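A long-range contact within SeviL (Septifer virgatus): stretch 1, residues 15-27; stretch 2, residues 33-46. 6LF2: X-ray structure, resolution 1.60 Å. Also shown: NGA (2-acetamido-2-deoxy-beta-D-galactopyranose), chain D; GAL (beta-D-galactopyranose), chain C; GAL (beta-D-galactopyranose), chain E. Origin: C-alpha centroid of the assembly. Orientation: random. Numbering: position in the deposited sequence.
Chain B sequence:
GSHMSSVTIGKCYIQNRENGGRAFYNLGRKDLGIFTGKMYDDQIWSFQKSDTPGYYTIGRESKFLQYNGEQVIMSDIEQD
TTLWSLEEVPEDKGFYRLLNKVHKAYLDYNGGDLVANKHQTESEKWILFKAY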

# COMPACT_ATOMS: atom_id res chain seq x y z
N GLN B 15 0.95 -4.01 -4.35
CA GLN B 15 0.08 -4.69 -3.40
C GLN B 15 -1.21 -5.14 -4.07
O GLN B 15 -1.76 -4.44 -4.92
N ASN B 16 -1.68 -6.33 -3.68
CA ASN B 16 -2.84 -6.94 -4.32
C ASN B 16 -4.13 -6.54 -3.62
O ASN B 16 -4.22 -6.57 -2.39
N ARG B 17 -5.15 -6.20 -4.41
CA ARG B 17 -6.45 -5.86 -3.85
C ARG B 17 -7.08 -7.03 -3.10
O ARG B 17 -7.81 -6.82 -2.12
N GLU B 18 -6.87 -8.26 -3.57
CA GLU B 18 -7.68 -9.37 -3.07
C GLU B 18 -7.24 -9.87 -1.70
O GLU B 18 -8.09 -10.31 -0.92
N ASN B 19 -5.94 -9.80 -1.38
CA ASN B 19 -5.45 -10.26 -0.09
C ASN B 19 -4.55 -9.26 0.63
O ASN B 19 -4.03 -9.59 1.71
N GLY B 20 -4.36 -8.06 0.09
CA GLY B 20 -3.46 -7.09 0.68
C GLY B 20 -1.99 -7.46 0.66
O GLY B 20 -1.19 -6.80 1.32
N GLY B 21 -1.63 -8.52 -0.07
CA GLY B 21 -0.25 -8.97 -0.09
C GLY B 21 0.64 -8.18 -1.03
O GLY B 21 0.20 -7.65 -2.06
N ARG B 22 1.92 -8.10 -0.67
CA ARG B 22 2.90 -7.32 -1.42
C ARG B 22 3.87 -8.24 -2.13
O ARG B 22 4.38 -9.20 -1.54
N ALA B 23 4.11 -7.97 -3.42
CA ALA B 23 5.16 -8.66 -4.16
C ALA B 23 6.51 -8.34 -3.54
O ALA B 23 6.76 -7.21 -3.13
N PHE B 24 7.39 -9.34 -3.47
CA PHE B 24 8.72 -9.11 -2.92
C PHE B 24 9.75 -9.93 -3.70
O PHE B 24 9.42 -10.93 -4.33
N TYR B 25 11.01 -9.49 -3.63
CA TYR B 25 12.13 -10.28 -4.14
C TYR B 25 13.28 -10.14 -3.15
O TYR B 25 13.82 -9.05 -2.99
N ASN B 26 13.65 -11.26 -2.52
CA ASN B 26 14.79 -11.32 -1.61
C ASN B 26 15.95 -11.99 -2.33
O ASN B 26 15.92 -13.20 -2.58
N LEU B 27 16.99 -11.20 -2.62
CA LEU B 27 18.14 -11.71 -3.37
C LEU B 27 18.83 -12.85 -2.63
O LEU B 27 19.16 -13.88 -3.23
N GLY B 33 8.05 -13.69 -4.51
CA GLY B 33 6.74 -14.12 -4.07
C GLY B 33 5.84 -12.96 -3.67
O GLY B 33 6.10 -11.81 -4.02
N ILE B 34 4.77 -13.30 -2.96
CA ILE B 34 3.85 -12.32 -2.38
C ILE B 34 3.67 -12.64 -0.89
O ILE B 34 3.56 -13.81 -0.50
N PHE B 35 3.69 -11.60 -0.06
CA PHE B 35 3.62 -11.77 1.39
C PHE B 35 2.56 -10.83 1.96
O PHE B 35 2.47 -9.68 1.55
N THR B 36 1.74 -11.33 2.90
CA THR B 36 0.59 -10.56 3.38
C THR B 36 0.75 -9.94 4.76
O THR B 36 -0.19 -9.31 5.24
N GLY B 37 1.90 -10.09 5.41
CA GLY B 37 2.07 -9.56 6.75
C GLY B 37 2.93 -8.30 6.83
O GLY B 37 2.70 -7.35 6.08
N LYS B 38 3.93 -8.31 7.71
CA LYS B 38 4.82 -7.17 7.91
C LYS B 38 5.37 -6.61 6.60
O LYS B 38 5.66 -7.34 5.65
N MET B 39 5.52 -5.29 6.58
CA MET B 39 6.15 -4.59 5.46
C MET B 39 7.67 -4.62 5.64
O MET B 39 8.19 -4.20 6.68
N TYR B 40 8.36 -5.15 4.65
CA TYR B 40 9.81 -5.27 4.64
C TYR B 40 10.38 -4.53 3.44
O TYR B 40 9.70 -4.29 2.44
N ASP B 41 11.69 -4.24 3.54
CA ASP B 41 12.40 -3.50 2.50
C ASP B 41 12.41 -4.21 1.16
O ASP B 41 12.47 -3.55 0.11
N ASP B 42 12.37 -5.54 1.16
CA ASP B 42 12.43 -6.25 -0.11
C ASP B 42 11.09 -6.24 -0.84
O ASP B 42 10.96 -6.87 -1.90
N GLN B 43 10.10 -5.52 -0.32
CA GLN B 43 8.85 -5.28 -1.03
C GLN B 43 8.86 -3.97 -1.79
O GLN B 43 7.84 -3.60 -2.39
N ILE B 44 9.98 -3.24 -1.80
CA ILE B 44 10.09 -1.97 -2.50
C ILE B 44 10.71 -2.21 -3.86
O ILE B 44 11.82 -2.78 -3.96
N TRP B 45 10.03 -1.76 -4.92
CA TRP B 45 10.44 -1.98 -6.30
C TRP B 45 10.76 -0.66 -6.98
O TRP B 45 10.19 0.38 -6.65
N SER B 46 11.65 -0.73 -7.98
CA SER B 46 11.86 0.38 -8.90
C SER B 46 10.85 0.27 -10.04
O SER B 46 10.84 -0.74 -10.76

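The apolar centre forms around F24, whose ring (chi1 p, 71°) lies on the same sheet face as R22 and F35: G33 CA sits over one ring face, 4.2 Å from the F24 ring centroid in a CH-pi contact, and C6 of NGA covers the opposite face, 3.7 Å from F24 CG. Lacking a side chain, G33 leaves room for this ring. F24 CD1 also meets F35 CB at 3.8 Å. F35 (t) carries its ring to the sugars, with NGA O5 over one face. On the other sheet face, beside A23, I34 (t, t) extends CD1 to 4.1 Å from N16 CB and 3.8 Å from N19 OD1. W45 (m) brings its indole close to A23 and Y25, with A23 O at the ring edge: W45 CZ2 lies 4.0 Å from A23 CB, CH2 3.8 Å from Y25 CB, and NE1 donates to A23 O at 3.0 Å. Water 2 bridges A23 O (2.9 Å) and Q43 O (2.6 Å).

Farther out, R22 (m, chi2 140°) curls its guanidinium into a pocket of carbonyls. R22 NH1 donates to Q43 OE1 (2.9 Å) and G37 O (3.0 Å), and weakly to K38 O (3.3 Å); R22 NH2 donates to G37 O (2.9 Å). M39 CG and F35 O cover opposite faces of the group, while R22 NE reaches Q15 OE1 at 2.9 Å. Q43 (m, t) turns its NE2 to K38 O (3.1 Å) and NGA O6 (2.8 Å).

At the sugar-binding edge, D42 (p) points toward stretch 1. D42 OD2 accepts from N26 ND2 (3.0 Å) and NGA O4 (2.6 Å), and D42 OD1 from NGA O6 (2.7 Å). N26 ND2 (chi1 t) also donates to O4 of chain C GAL at 3.2 Å. Elsewhere, water 1 joins N19 O (2.7 Å) to T36 O (3.0 Å).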

# COMPACT_ATOMS: atom_id res chain seq x y z
CB GLN B 15 -0.23 -3.75 -2.22
CG GLN B 15 -1.07 -4.37 -1.11
CD GLN B 15 -0.99 -3.59 0.19
OE1 GLN B 15 0.10 -3.42 0.75
NE2 GLN B 15 -2.14 -3.11 0.66
CB ASN B 16 -2.70 -8.46 -4.29
CG ASN B 16 -3.57 -9.13 -5.33
OD1 ASN B 16 -4.76 -9.37 -5.10
ND2 ASN B 16 -2.98 -9.43 -6.48
CB ARG B 17 -7.40 -5.40 -4.95
CG ARG B 17 -8.73 -4.85 -4.42
CD ARG B 17 -9.50 -4.22 -5.57
NE ARG B 17 -10.81 -3.73 -5.15
CZ ARG B 17 -11.88 -4.50 -5.02
NH1 ARG B 17 -11.80 -5.80 -5.27
NH2 ARG B 17 -13.04 -3.96 -4.65
CB GLU B 18 -7.68 -10.50 -4.11
CG GLU B 18 -8.61 -11.65 -3.78
CD GLU B 18 -10.08 -11.31 -3.94
OE1 GLU B 18 -10.42 -10.20 -4.40
OE2 GLU B 18 -10.92 -12.17 -3.59
CB ASN B 19 -4.70 -11.59 -0.25
CG ASN B 19 -3.44 -11.46 -1.08
OD1 ASN B 19 -3.10 -10.38 -1.57
ND2 ASN B 19 -2.73 -12.57 -1.25
CB ARG B 22 3.65 -6.35 -0.49
CG ARG B 22 2.91 -5.02 -0.26
CD ARG B 22 3.01 -4.54 1.19
NE ARG B 22 1.99 -5.19 2.03
CZ ARG B 22 2.25 -6.02 3.04
NH1 ARG B 22 3.50 -6.30 3.38
NH2 ARG B 22 1.24 -6.56 3.72
CB ALA B 23 5.13 -8.20 -5.62
CB PHE B 24 8.79 -9.46 -1.42
CG PHE B 24 8.71 -10.94 -1.12
CD1 PHE B 24 7.48 -11.55 -0.91
CD2 PHE B 24 9.87 -11.72 -1.06
CE1 PHE B 24 7.40 -12.92 -0.63
CE2 PHE B 24 9.79 -13.09 -0.80
CZ PHE B 24 8.55 -13.69 -0.58
CB TYR B 25 12.56 -9.83 -5.54
CG TYR B 25 13.78 -10.60 -6.02
CD1 TYR B 25 13.74 -11.97 -6.14
CD2 TYR B 25 14.97 -9.94 -6.33
CE1 TYR B 25 14.85 -12.69 -6.57
CE2 TYR B 25 16.09 -10.66 -6.77
CZ TYR B 25 16.02 -12.03 -6.88
OH TYR B 25 17.12 -12.77 -7.30
CB ASN B 26 14.43 -12.09 -0.34
CG ASN B 26 15.46 -11.91 0.76
OD1 ASN B 26 16.54 -12.52 0.74
ND2 ASN B 26 15.14 -11.07 1.75
CB LEU B 27 19.11 -10.56 -3.64
CG LEU B 27 20.42 -10.94 -4.34
CD1 LEU B 27 20.13 -11.49 -5.73
CD2 LEU B 27 21.30 -9.74 -4.43
CB ILE B 34 2.49 -12.31 -3.13
CG1 ILE B 34 1.52 -11.30 -2.51
CG2 ILE B 34 1.87 -13.70 -3.19
CD1 ILE B 34 0.19 -11.20 -3.28
CB PHE B 35 5.00 -11.48 2.02
CG PHE B 35 5.01 -11.61 3.52
CD1 PHE B 35 4.69 -12.82 4.11
CD2 PHE B 35 5.35 -10.53 4.33
CE1 PHE B 35 4.71 -12.95 5.48
CE2 PHE B 35 5.35 -10.66 5.71
CZ PHE B 35 5.04 -11.87 6.28
CB THR B 36 -0.68 -11.42 3.38
OG1 THR B 36 -0.48 -12.55 4.24
CG2 THR B 36 -1.00 -11.89 1.97
CB LYS B 38 5.98 -7.59 8.82
CG LYS B 38 6.97 -6.47 9.10
CD LYS B 38 7.93 -6.81 10.23
CE LYS B 38 8.44 -5.54 10.90
NZ LYS B 38 8.93 -4.52 9.91
CB MET B 39 5.61 -3.16 5.37
CG MET B 39 4.08 -3.13 5.23
SD MET B 39 3.36 -1.50 4.93
CE MET B 39 4.05 -1.10 3.32
CB TYR B 40 10.25 -6.72 4.55
CG TYR B 40 10.06 -7.60 5.76
CD1 TYR B 40 11.04 -7.67 6.74
CD2 TYR B 40 8.95 -8.43 5.87
CE1 TYR B 40 10.89 -8.51 7.83
CE2 TYR B 40 8.79 -9.27 6.95
CZ TYR B 40 9.77 -9.31 7.93
OH TYR B 40 9.63 -10.14 9.01
CB ASP B 41 13.85 -3.24 2.93
CG ASP B 41 13.99 -2.02 3.79
OD1 ASP B 41 12.95 -1.37 4.06
OD2 ASP B 41 15.13 -1.70 4.17
CB ASP B 42 12.97 -7.67 0.07
CG ASP B 42 12.10 -8.56 0.96
OD1 ASP B 42 11.01 -8.14 1.39
OD2 ASP B 42 12.53 -9.71 1.21
CB GLN B 43 7.67 -5.30 -0.03
CG GLN B 43 7.53 -6.65 0.69
CD GLN B 43 6.75 -6.53 1.99
OE1 GLN B 43 6.04 -5.54 2.21
NE2 GLN B 43 6.90 -7.51 2.86
CB ILE B 44 10.91 -0.95 -1.70
CG1 ILE B 44 10.27 -0.76 -0.32
CG2 ILE B 44 10.98 0.38 -2.45
CD1 ILE B 44 10.99 0.23 0.58
CB TRP B 45 9.36 -2.71 -7.12
CG TRP B 45 8.98 -4.05 -6.57
CD1 TRP B 45 8.15 -4.29 -5.51
CD2 TRP B 45 9.41 -5.34 -7.05
NE1 TRP B 45 8.04 -5.63 -5.30
CE2 TRP B 45 8.80 -6.31 -6.23
CE3 TRP B 45 10.24 -5.77 -8.09
CZ2 TRP B 45 8.99 -7.68 -6.40
CZ3 TRP B 45 10.44 -7.14 -8.26
CH2 TRP B 45 9.81 -8.07 -7.43
CB SER B 46 13.28 0.39 -9.45
OG SER B 46 14.22 0.74 -8.45
C1 NGA D . 9.66 -13.21 5.19
C2 NGA D . 11.19 -13.13 5.28
C3 NGA D . 11.67 -11.70 5.08
C4 NGA D . 11.04 -11.08 3.84
C5 NGA D . 9.52 -11.30 3.82
C6 NGA D . 8.88 -10.79 2.53
C7 NGA D . 12.46 -14.76 6.56
C8 NGA D . 13.21 -15.03 7.83
N2 NGA D . 11.67 -13.69 6.53
O3 NGA D . 13.07 -11.73 4.89
O4 NGA D . 11.61 -11.66 2.68
O5 NGA D . 9.26 -12.68 3.94
O6 NGA D . 8.91 -9.38 2.48
O7 NGA D . 12.60 -15.52 5.60
C1 GAL C . 13.78 -10.60 5.42
C2 GAL C . 15.23 -11.06 5.68
C3 GAL C . 16.11 -9.90 6.13
C4 GAL C . 16.05 -8.77 5.07
C5 GAL C . 14.57 -8.41 4.89
C6 GAL C . 14.28 -7.39 3.81
O2 GAL C . 15.29 -12.08 6.68
O3 GAL C . 17.47 -10.31 6.30
O4 GAL C . 16.63 -9.18 3.80
O5 GAL C . 13.79 -9.56 4.52
O6 GAL C . 14.71 -6.12 4.20
C1 GAL E . 7.14 -17.39 5.84
C2 GAL E . 7.75 -16.54 6.97
C3 GAL E . 7.39 -15.07 6.79
C4 GAL E . 7.84 -14.60 5.41
C5 GAL E . 7.26 -15.55 4.35
C6 GAL E . 7.68 -15.27 2.90
O2 GAL E . 7.26 -16.94 8.24
O3 GAL E . 8.04 -14.26 7.75
O4 GAL E . 9.24 -14.58 5.33
O5 GAL E . 7.62 -16.91 4.60
O6 GAL E . 7.01 -16.18 2.03
O HOH W 1 -2.71 -8.63 3.81
O HOH W 2 5.53 -4.63 -2.87